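Local coordinates for protein 16S rRNA methylase (Uncultured bacterium, PDB 7JLZ) that probably methylates A1408 of 16S rRNA in the 30S ribosomal subunit, a modification linked to aminoglycoside resistance, at residues M1-G6 with N75-L80; E28-T33 with K96-L101; N170-T175 with L207-M212. All blocks are in the same frame, centred on the assembly; numbering follows the deposited sequence.

Contact 1 (M1-G6 with N75-L80); sequences MKVVTG and NAIYIL. With SO4 (sulfate ion), chain D.
A single beta bridge joins the N-terminal strand 2-5 to strand 76-80, an outermost strand of the large mixed sheet of this Rossmann-like methyltransferase. The two strands run at 123° to each other, so they meet only briefly, with Val3 opposite Ile79. Two backbone hydrogen bonds hold the crossing. Leu80 N points at Lys2 O (3.0 Å), nearly along the C=O axis. Val4 N reaches Tyr78 O (2.7 Å) with a straight N-H, but from above the carbonyl plane. Beyond these bonds the strands are linked by water. One water joins Lys2 N to Leu80 O, and another joins Val4 O to Tyr78 N.

Apolar side chains also touch around the bridge. Met1 takes the crowded first torsion (chi1 71°) and then runs extended, so that its CE presses tightly on Ile79 CD1 (3.5 Å). Val3 CG2 meets Ile77 CD1 at 3.8 Å, the two side chains crossing near a right angle. Val4 CG2 touches Leu80 CD2 at 3.9 Å in a similar crossing. Met1 N is hydrogen-bonded to Glu89 and has a weak bond to a sulfate ion, probably from the crystallisation liquor.

Strand 2-5 also pairs with strand 8-11 as a hairpin. Val4 and Tyr78 lean on helix 58-70, where Tyr78 OH bonds Ser68, while Ile77 and Ile79 rest on Ile52 of strand 49-55.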
loop_
_atom_site.group_PDB
_atom_site.type_symbol
_atom_site.label_atom_id
_atom_site.label_comp_id
_atom_site.label_asym_id
_atom_site.label_seq_id
_atom_site.Cartn_x
_atom_site.Cartn_y
_atom_site.Cartn_z
ATOM N N MET A 1 17.804 6.053 -2.711
ATOM C CA MET A 1 16.472 6.490 -2.300
ATOM C C MET A 1 16.563 7.242 -0.981
ATOM O O MET A 1 17.583 7.183 -0.299
ATOM C CB MET A 1 15.537 5.299 -2.167
ATOM C CG MET A 1 15.840 4.432 -0.981
ATOM S SD MET A 1 14.857 2.921 -1.010
ATOM C CE MET A 1 15.400 2.186 0.536
ATOM N N LYS A 2 15.491 7.941 -0.610
ATOM C CA LYS A 2 15.513 8.855 0.523
ATOM C C LYS A 2 14.625 8.302 1.633
ATOM O O LYS A 2 13.409 8.182 1.457
ATOM C CB LYS A 2 15.058 10.250 0.092
ATOM C CG LYS A 2 15.962 10.919 -0.958
ATOM C CD LYS A 2 17.368 11.192 -0.435
ATOM C CE LYS A 2 18.211 12.048 -1.427
ATOM N NZ LYS A 2 18.466 11.368 -2.729
ATOM N N VAL A 3 15.245 7.959 2.766
ATOM C CA VAL A 3 14.569 7.371 3.919
ATOM C C VAL A 3 14.227 8.486 4.897
ATOM O O VAL A 3 15.085 9.320 5.215
ATOM C CB VAL A 3 15.450 6.292 4.574
ATOM C CG1 VAL A 3 14.884 5.835 5.897
ATOM C CG2 VAL A 3 15.616 5.088 3.622
ATOM N N VAL A 4 12.978 8.512 5.364
ATOM C CA VAL A 4 12.494 9.542 6.274
ATOM C C VAL A 4 12.648 9.068 7.712
ATOM O O VAL A 4 12.214 7.966 8.067
ATOM C CB VAL A 4 11.024 9.898 5.982
ATOM C CG1 VAL A 4 10.503 10.942 6.985
ATOM C CG2 VAL A 4 10.848 10.387 4.546
ATOM N N THR A 5 13.225 9.925 8.554
ATOM C CA THR A 5 13.303 9.687 9.998
ATOM C C THR A 5 13.011 11.022 10.678
ATOM O O THR A 5 13.885 11.891 10.745
ATOM C CB THR A 5 14.663 9.136 10.416
ATOM O OG1 THR A 5 14.893 7.876 9.772
ATOM C CG2 THR A 5 14.714 8.931 11.908
ATOM N N GLY A 6 11.783 11.186 11.156
ATOM C CA GLY A 6 11.400 12.457 11.756
ATOM C C GLY A 6 11.482 13.575 10.736
ATOM O O GLY A 6 11.028 13.445 9.591
ATOM N N ASN A 75 11.815 -2.942 11.908
ATOM C CA ASN A 75 11.259 -3.503 10.684
ATOM C C ASN A 75 10.215 -2.594 10.050
ATOM O O ASN A 75 9.398 -3.062 9.246
ATOM C CB ASN A 75 10.673 -4.890 10.952
ATOM C CG ASN A 75 9.566 -4.873 11.996
ATOM O OD1 ASN A 75 9.600 -4.097 12.958
ATOM N ND2 ASN A 75 8.580 -5.741 11.812
ATOM N N ALA A 76 10.225 -1.309 10.400
ATOM C CA ALA A 76 9.399 -0.297 9.752
ATOM C C ALA A 76 10.331 0.740 9.142
ATOM O O ALA A 76 11.172 1.305 9.844
ATOM C CB ALA A 76 8.432 0.351 10.748
ATOM N N ILE A 77 10.200 0.973 7.838
ATOM C CA ILE A 77 10.995 1.984 7.160
ATOM C C ILE A 77 10.075 2.821 6.281
ATOM O O ILE A 77 9.057 2.334 5.773
ATOM C CB ILE A 77 12.146 1.342 6.353
ATOM C CG1 ILE A 77 13.120 2.407 5.853
ATOM C CG2 ILE A 77 11.613 0.517 5.211
ATOM C CD1 ILE A 77 14.233 1.838 5.017
ATOM N N TYR A 78 10.425 4.104 6.134
ATOM C CA TYR A 78 9.577 5.097 5.487
ATOM C C TYR A 78 10.375 5.848 4.435
ATOM O O TYR A 78 11.439 6.391 4.740
ATOM C CB TYR A 78 9.009 6.082 6.525
ATOM C CG TYR A 78 8.255 5.378 7.634
ATOM C CD1 TYR A 78 8.929 4.844 8.739
ATOM C CD2 TYR A 78 6.875 5.234 7.573
ATOM C CE1 TYR A 78 8.245 4.178 9.742
ATOM C CE2 TYR A 78 6.175 4.581 8.588
ATOM C CZ TYR A 78 6.871 4.056 9.666
ATOM O OH TYR A 78 6.195 3.401 10.674
ATOM N N ILE A 79 9.855 5.893 3.206
ATOM C CA ILE A 79 10.620 6.325 2.039
ATOM C C ILE A 79 9.835 7.362 1.249
ATOM O O ILE A 79 8.609 7.266 1.121
ATOM C CB ILE A 79 10.966 5.113 1.140
ATOM C CG1 ILE A 79 11.840 4.128 1.911
ATOM C CG2 ILE A 79 11.665 5.533 -0.170
ATOM C CD1 ILE A 79 12.056 2.860 1.175
ATOM N N LEU A 80 10.541 8.352 0.708
ATOM C CA LEU A 80 9.912 9.313 -0.189
ATOM C C LEU A 80 9.693 8.679 -1.558
ATOM O O LEU A 80 10.616 8.094 -2.136
ATOM C CB LEU A 80 10.771 10.563 -0.347
ATOM C CG LEU A 80 10.851 11.558 0.787
ATOM C CD1 LEU A 80 11.649 12.762 0.313
ATOM C CD2 LEU A 80 9.447 11.962 1.238
HETATM S S SO4 D . 18.107 8.827 -6.709
HETATM O O1 SO4 D . 18.154 7.781 -5.722
HETATM O O2 SO4 D . 16.762 9.325 -6.813
HETATM O O3 SO4 D . 18.525 8.308 -7.982
HETATM O O4 SO4 D . 18.985 9.900 -6.315
HETATM O O HOH W 1 13.271 8.003 -2.415
HETATM O O HOH W 2 12.409 5.262 8.267
#

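Contact 2 (E28-T33 with K96-L101); sequences EVDLGT and KLTIIL
Glu28 and Lys96 both place CG anti to the backbone N (chi1 175° and -175°) and run extended beyond it, so the two chains lie side by side and point the same way. They belong to neighbouring parallel strands, 26-31 and 94-100, at the centre of the Rossmann-like sheet. Val29 N bonds Lys96 O, Thr98 N bonds Val29 O, and Leu31 N bonds Thr98 O (2.8 Å, 176° at the hydrogen). Ile100 N to Leu31 O closes the ladder.

The face bearing Glu28, Asp30, Lys96 and Thr98 is polar. Glu28 OE1 lies against Lys96 CD at 3.4 Å, while Lys96 NZ makes its salt bridge with Glu132 of the next strand. Asp30 OD1 is 2.6 Å from Glu28 OE2, so one of these buried acids probably holds a proton. Tyr38 of helix 37-45 packs on both acids.

The other face is apolar. Leu97 CD1 touches Val29 CG1 at 3.8 Å and Leu31 CG at 3.9 Å. Past the strand end, Gly32 has positive phi, and its CA makes a CA-H...O contact with Ile100 O (3.3 Å). Gly32 N bonds Glu55. This loop follows strand 26-31, the first of the large sheet in chain order. Such a glycine-rich loop binds S-adenosylmethionine in related methyltransferases, and probably does here.

One water donates to Glu28 OE2 (2.5 Å), accepts from Lys96 NZ (2.8 Å) and bonds Thr98 OG1.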
loop_
_atom_site.group_PDB
_atom_site.type_symbol
_atom_site.label_atom_id
_atom_site.label_comp_id
_atom_site.label_asym_id
_atom_site.label_seq_id
_atom_site.Cartn_x
_atom_site.Cartn_y
_atom_site.Cartn_z
ATOM N N GLU A 28 7.087 -6.314 2.796
ATOM C CA GLU A 28 5.805 -5.751 2.405
ATOM C C GLU A 28 5.970 -4.264 2.124
ATOM O O GLU A 28 6.578 -3.538 2.918
ATOM C CB GLU A 28 4.742 -5.968 3.491
ATOM C CG GLU A 28 3.421 -5.276 3.140
ATOM C CD GLU A 28 2.281 -5.678 4.055
ATOM O OE1 GLU A 28 2.278 -6.829 4.532
ATOM O OE2 GLU A 28 1.388 -4.822 4.292
ATOM N N VAL A 29 5.445 -3.814 0.989
ATOM C CA VAL A 29 5.441 -2.401 0.625
ATOM C C VAL A 29 4.018 -1.887 0.777
ATOM O O VAL A 29 3.080 -2.510 0.269
ATOM C CB VAL A 29 5.958 -2.189 -0.810
ATOM C CG1 VAL A 29 5.738 -0.752 -1.257
ATOM C CG2 VAL A 29 7.445 -2.612 -0.892
ATOM N N ASP A 30 3.866 -0.741 1.440
ATOM C CA ASP A 30 2.559 -0.189 1.811
ATOM C C ASP A 30 2.400 1.205 1.217
ATOM O O ASP A 30 3.149 2.122 1.570
ATOM C CB ASP A 30 2.423 -0.136 3.332
ATOM C CG ASP A 30 2.433 -1.501 3.945
ATOM O OD1 ASP A 30 1.660 -2.346 3.460
ATOM O OD2 ASP A 30 3.221 -1.750 4.876
ATOM N N LEU A 31 1.415 1.371 0.336
ATOM C CA LEU A 31 1.156 2.635 -0.334
ATOM C C LEU A 31 -0.187 3.175 0.110
ATOM O O LEU A 31 -1.130 2.405 0.312
ATOM C CB LEU A 31 1.127 2.465 -1.855
ATOM C CG LEU A 31 2.278 1.689 -2.470
ATOM C CD1 LEU A 31 2.091 1.640 -3.978
ATOM C CD2 LEU A 31 3.577 2.379 -2.084
ATOM N N GLY A 32 -0.279 4.494 0.238
ATOM C CA GLY A 32 -1.549 5.108 0.580
ATOM C C GLY A 32 -1.889 5.103 2.054
ATOM O O GLY A 32 -3.072 5.206 2.405
ATOM N N THR A 33 -0.902 4.972 2.928
ATOM C CA THR A 33 -1.198 4.875 4.358
ATOM C C THR A 33 -1.450 6.228 5.009
ATOM O O THR A 33 -1.769 6.261 6.205
ATOM C CB THR A 33 -0.066 4.147 5.098
ATOM O OG1 THR A 33 1.121 4.940 5.057
ATOM C CG2 THR A 33 0.230 2.786 4.454
ATOM N N LYS A 96 4.586 -8.780 -0.587
ATOM C CA LYS A 96 3.220 -8.284 -0.534
ATOM C C LYS A 96 3.229 -6.784 -0.764
ATOM O O LYS A 96 4.091 -6.076 -0.242
ATOM C CB LYS A 96 2.537 -8.597 0.797
ATOM C CG LYS A 96 1.065 -8.170 0.795
ATOM C CD LYS A 96 0.370 -8.356 2.124
ATOM C CE LYS A 96 -1.104 -7.982 1.990
ATOM N NZ LYS A 96 -1.841 -8.114 3.276
ATOM N N LEU A 97 2.256 -6.316 -1.544
ATOM C CA LEU A 97 2.050 -4.906 -1.837
ATOM C C LEU A 97 0.633 -4.569 -1.410
ATOM O O LEU A 97 -0.322 -5.147 -1.932
ATOM C CB LEU A 97 2.239 -4.613 -3.329
ATOM C CG LEU A 97 1.915 -3.201 -3.800
ATOM C CD1 LEU A 97 2.795 -2.169 -3.112
ATOM C CD2 LEU A 97 2.087 -3.131 -5.325
ATOM N N THR A 98 0.498 -3.661 -0.456
ATOM C CA THR A 98 -0.818 -3.201 -0.022
ATOM C C THR A 98 -1.014 -1.762 -0.480
ATOM O O THR A 98 -0.154 -0.903 -0.246
ATOM C CB THR A 98 -0.977 -3.352 1.493
ATOM O OG1 THR A 98 -0.880 -4.748 1.822
ATOM C CG2 THR A 98 -2.353 -2.821 1.977
ATOM N N ILE A 99 -2.140 -1.509 -1.152
ATOM C CA ILE A 99 -2.437 -0.222 -1.756
ATOM C C ILE A 99 -3.750 0.268 -1.157
ATOM O O ILE A 99 -4.813 -0.281 -1.461
ATOM C CB ILE A 99 -2.548 -0.307 -3.283
ATOM C CG1 ILE A 99 -1.299 -0.955 -3.901
ATOM C CG2 ILE A 99 -2.757 1.081 -3.850
ATOM C CD1 ILE A 99 -1.448 -1.254 -5.388
ATOM N N ILE A 100 -3.685 1.284 -0.297
ATOM C CA ILE A 100 -4.882 1.885 0.277
ATOM C C ILE A 100 -5.157 3.134 -0.550
ATOM O O ILE A 100 -4.563 4.198 -0.324
ATOM C CB ILE A 100 -4.712 2.189 1.766
ATOM C CG1 ILE A 100 -4.255 0.920 2.490
ATOM C CG2 ILE A 100 -6.027 2.744 2.348
ATOM C CD1 ILE A 100 -3.792 1.140 3.914
ATOM N N LEU A 101 -6.057 3.010 -1.523
ATOM C CA LEU A 101 -6.271 4.100 -2.457
ATOM C C LEU A 101 -6.890 5.300 -1.734
ATOM O O LEU A 101 -7.546 5.145 -0.700
ATOM C CB LEU A 101 -7.152 3.642 -3.622
ATOM C CG LEU A 101 -6.426 2.732 -4.627
ATOM C CD1 LEU A 101 -7.375 2.288 -5.723
ATOM C CD2 LEU A 101 -5.235 3.437 -5.234
HETATM O O HOH W 3 -0.968 -5.687 4.428
#

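Contact 3 (N170-T175 with L207-M212); sequences NNLHLT and LKFKKM
The Phe209 ring lies between two leucines of the neighbouring strand. Leu172 crosses it at about a right angle, with CB 3.6 Å from Phe209 CD2 and CD1 over one face of the ring. Leu174 approaches obliquely. Its CG is anti to the backbone N, and chi2 of 75° turns CD1 over the opposite face in an off-centre CH-pi contact, 4.1 Å from the centroid. The same Leu174 CD1 also reaches Leu207 CB. Phe167 of helix 156-168 adds a second aromatic ring to this cluster.

His173 and Lys210 lie side by side on the other face of the sheet and point the same way. Lys210 takes the crowded first torsion (chi1 52°) and then stretches out, bringing its CE to 3.8 Å from His173 ND1. The Thr175 side chain crosses the lysine near a right angle, its CG2 touching Lys210 CG.

These residues belong to the antiparallel pair 172-179 and 205-211, at the far end of the methyltransferase sheet, with 172-179 as the outermost strand. His173 and Lys210 form a hydrogen-bonded pair, His173 N giving a nearly straight bond to Lys210 O (2.8 Å), and Lys210 N returns one to His173 O. Thr175 N bonds Lys208 O from above the carbonyl plane, and Thr175 OG1 adds a weak bond to that oxygen.

Asn171, at positive phi, ends helix 156-168 in a Schellman motif. Its side chain slides past Met212 in the opposite direction, with Asn171 OD1 3.4 Å from Met212 CB. Met212 N bonds Asn171 O, and a water joins Asn171 ND2, also bonded to Ser122, to Met212 O (2.6 Å).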
loop_
_atom_site.group_PDB
_atom_site.type_symbol
_atom_site.label_atom_id
_atom_site.label_comp_id
_atom_site.label_asym_id
_atom_site.label_seq_id
_atom_site.Cartn_x
_atom_site.Cartn_y
_atom_site.Cartn_z
ATOM N N ASN A 170 -4.341 -4.925 -15.569
ATOM C CA ASN A 170 -3.143 -4.490 -14.861
ATOM C C ASN A 170 -2.348 -5.687 -14.333
ATOM O O ASN A 170 -1.577 -5.557 -13.381
ATOM C CB ASN A 170 -3.509 -3.528 -13.729
ATOM C CG ASN A 170 -4.287 -2.316 -14.222
ATOM O OD1 ASN A 170 -3.737 -1.441 -14.888
ATOM N ND2 ASN A 170 -5.574 -2.262 -13.895
ATOM N N ASN A 171 -2.549 -6.861 -14.936
ATOM C CA ASN A 171 -1.789 -8.083 -14.659
ATOM C C ASN A 171 -2.090 -8.657 -13.277
ATOM O O ASN A 171 -1.272 -9.384 -12.702
ATOM C CB ASN A 171 -0.274 -7.865 -14.832
ATOM C CG ASN A 171 0.487 -9.171 -14.975
ATOM O OD1 ASN A 171 0.047 -10.078 -15.678
ATOM N ND2 ASN A 171 1.621 -9.279 -14.292
ATOM N N LEU A 172 -3.275 -8.371 -12.744
ATOM C CA LEU A 172 -3.669 -8.823 -11.419
ATOM C C LEU A 172 -4.850 -9.766 -11.541
ATOM O O LEU A 172 -5.867 -9.413 -12.142
ATOM C CB LEU A 172 -4.030 -7.641 -10.515
ATOM C CG LEU A 172 -2.857 -6.703 -10.210
ATOM C CD1 LEU A 172 -3.345 -5.452 -9.493
ATOM C CD2 LEU A 172 -1.784 -7.436 -9.404
ATOM N N HIS A 173 -4.713 -10.958 -10.972
ATOM C CA HIS A 173 -5.784 -11.943 -10.950
ATOM C C HIS A 173 -6.425 -11.962 -9.567
ATOM O O HIS A 173 -5.745 -12.211 -8.570
ATOM C CB HIS A 173 -5.240 -13.318 -11.324
ATOM C CG HIS A 173 -6.250 -14.399 -11.188
ATOM N ND1 HIS A 173 -6.318 -15.213 -10.080
ATOM C CD2 HIS A 173 -7.249 -14.791 -12.012
ATOM C CE1 HIS A 173 -7.313 -16.065 -10.231
ATOM N NE2 HIS A 173 -7.896 -15.831 -11.392
ATOM N N LEU A 174 -7.730 -11.698 -9.508
ATOM C CA LEU A 174 -8.412 -11.563 -8.225
ATOM C C LEU A 174 -8.530 -12.915 -7.527
ATOM O O LEU A 174 -8.992 -13.898 -8.119
ATOM C CB LEU A 174 -9.796 -10.957 -8.433
ATOM C CG LEU A 174 -10.656 -10.804 -7.170
ATOM C CD1 LEU A 174 -10.149 -9.642 -6.344
ATOM C CD2 LEU A 174 -12.133 -10.650 -7.506
ATOM N N THR A 175 -8.115 -12.963 -6.260
ATOM C CA THR A 175 -8.232 -14.164 -5.454
ATOM C C THR A 175 -9.161 -14.012 -4.259
ATOM O O THR A 175 -9.681 -15.023 -3.778
ATOM C CB THR A 175 -6.856 -14.618 -4.940
ATOM O OG1 THR A 175 -6.318 -13.638 -4.047
ATOM C CG2 THR A 175 -5.883 -14.842 -6.099
ATOM N N LEU A 207 -9.486 -6.222 -1.524
ATOM C CA LEU A 207 -9.375 -7.115 -2.668
ATOM C C LEU A 207 -7.946 -7.618 -2.698
ATOM O O LEU A 207 -7.017 -6.827 -2.513
ATOM C CB LEU A 207 -9.706 -6.396 -3.988
ATOM C CG LEU A 207 -11.155 -6.015 -4.307
ATOM C CD1 LEU A 207 -11.650 -4.876 -3.415
ATOM C CD2 LEU A 207 -11.294 -5.639 -5.769
ATOM N N LYS A 208 -7.766 -8.924 -2.902
ATOM C CA LYS A 208 -6.435 -9.513 -2.995
ATOM C C LYS A 208 -6.244 -10.125 -4.370
ATOM O O LYS A 208 -7.186 -10.644 -4.972
ATOM C CB LYS A 208 -6.199 -10.583 -1.922
ATOM C CG LYS A 208 -6.259 -9.978 -0.515
ATOM C CD LYS A 208 -5.873 -10.966 0.571
ATOM C CE LYS A 208 -5.899 -10.286 1.940
ATOM N NZ LYS A 208 -5.662 -11.239 3.065
ATOM N N PHE A 209 -5.008 -10.055 -4.852
ATOM C CA PHE A 209 -4.663 -10.512 -6.188
ATOM C C PHE A 209 -3.336 -11.244 -6.143
ATOM O O PHE A 209 -2.523 -11.056 -5.235
ATOM C CB PHE A 209 -4.532 -9.357 -7.193
ATOM C CG PHE A 209 -5.688 -8.388 -7.183
ATOM C CD1 PHE A 209 -5.761 -7.376 -6.237
ATOM C CD2 PHE A 209 -6.676 -8.473 -8.145
ATOM C CE1 PHE A 209 -6.812 -6.485 -6.239
ATOM C CE2 PHE A 209 -7.720 -7.584 -8.155
ATOM C CZ PHE A 209 -7.788 -6.589 -7.197
ATOM N N LYS A 210 -3.128 -12.083 -7.149
ATOM C CA LYS A 210 -1.793 -12.543 -7.494
ATOM C C LYS A 210 -1.501 -12.129 -8.930
ATOM O O LYS A 210 -2.377 -11.667 -9.662
ATOM C CB LYS A 210 -1.656 -14.056 -7.301
ATOM C CG LYS A 210 -2.728 -14.874 -7.975
ATOM C CD LYS A 210 -2.458 -16.364 -7.779
ATOM C CE LYS A 210 -3.562 -17.225 -8.371
ATOM N NZ LYS A 210 -3.252 -18.682 -8.223
ATOM N N LYS A 211 -0.240 -12.249 -9.326
ATOM C CA LYS A 211 0.117 -11.904 -10.694
ATOM C C LYS A 211 -0.498 -12.879 -11.685
ATOM O O LYS A 211 -0.635 -14.078 -11.418
ATOM C CB LYS A 211 1.623 -11.903 -10.872
ATOM C CG LYS A 211 2.327 -10.821 -10.134
ATOM C CD LYS A 211 3.771 -10.835 -10.579
ATOM C CE LYS A 211 4.510 -9.644 -10.074
ATOM N NZ LYS A 211 5.769 -9.504 -10.855
ATOM N N MET A 212 -0.861 -12.359 -12.848
ATOM C CA MET A 212 -1.398 -13.220 -13.885
ATOM C C MET A 212 -0.264 -13.946 -14.597
ATOM O O MET A 212 0.885 -13.522 -14.529
ATOM C CB MET A 212 -2.217 -12.417 -14.879
ATOM C CG MET A 212 -3.468 -11.835 -14.292
ATOM S SD MET A 212 -4.346 -10.942 -15.566
ATOM C CE MET A 212 -4.748 -12.280 -16.688
HETATM O O HOH W 4 3.009 -12.111 -14.821
#

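Overall arrangement
All three contacts reach the same mixed sheet. The centre of buried contact 2 lies about 1 Å from the chain centre. Contacts 1 and 3 are partly buried, on opposite sides of that centre, their own centres about 28 Å apart. Contact 2 joins two parallel central strands and keeps carboxylates and a lysine on one face. Contact 3 joins the antiparallel pair at one end, with a phenylalanine and leucines on one face, against helix 156-168, and more exposed polar chains on the other. Contact 1 adds the N-terminal hairpin at the other end through one bridge, two backbone hydrogen bonds, two waters and apolar contacts. The segments of contacts 1 and 2 alternate along the chain.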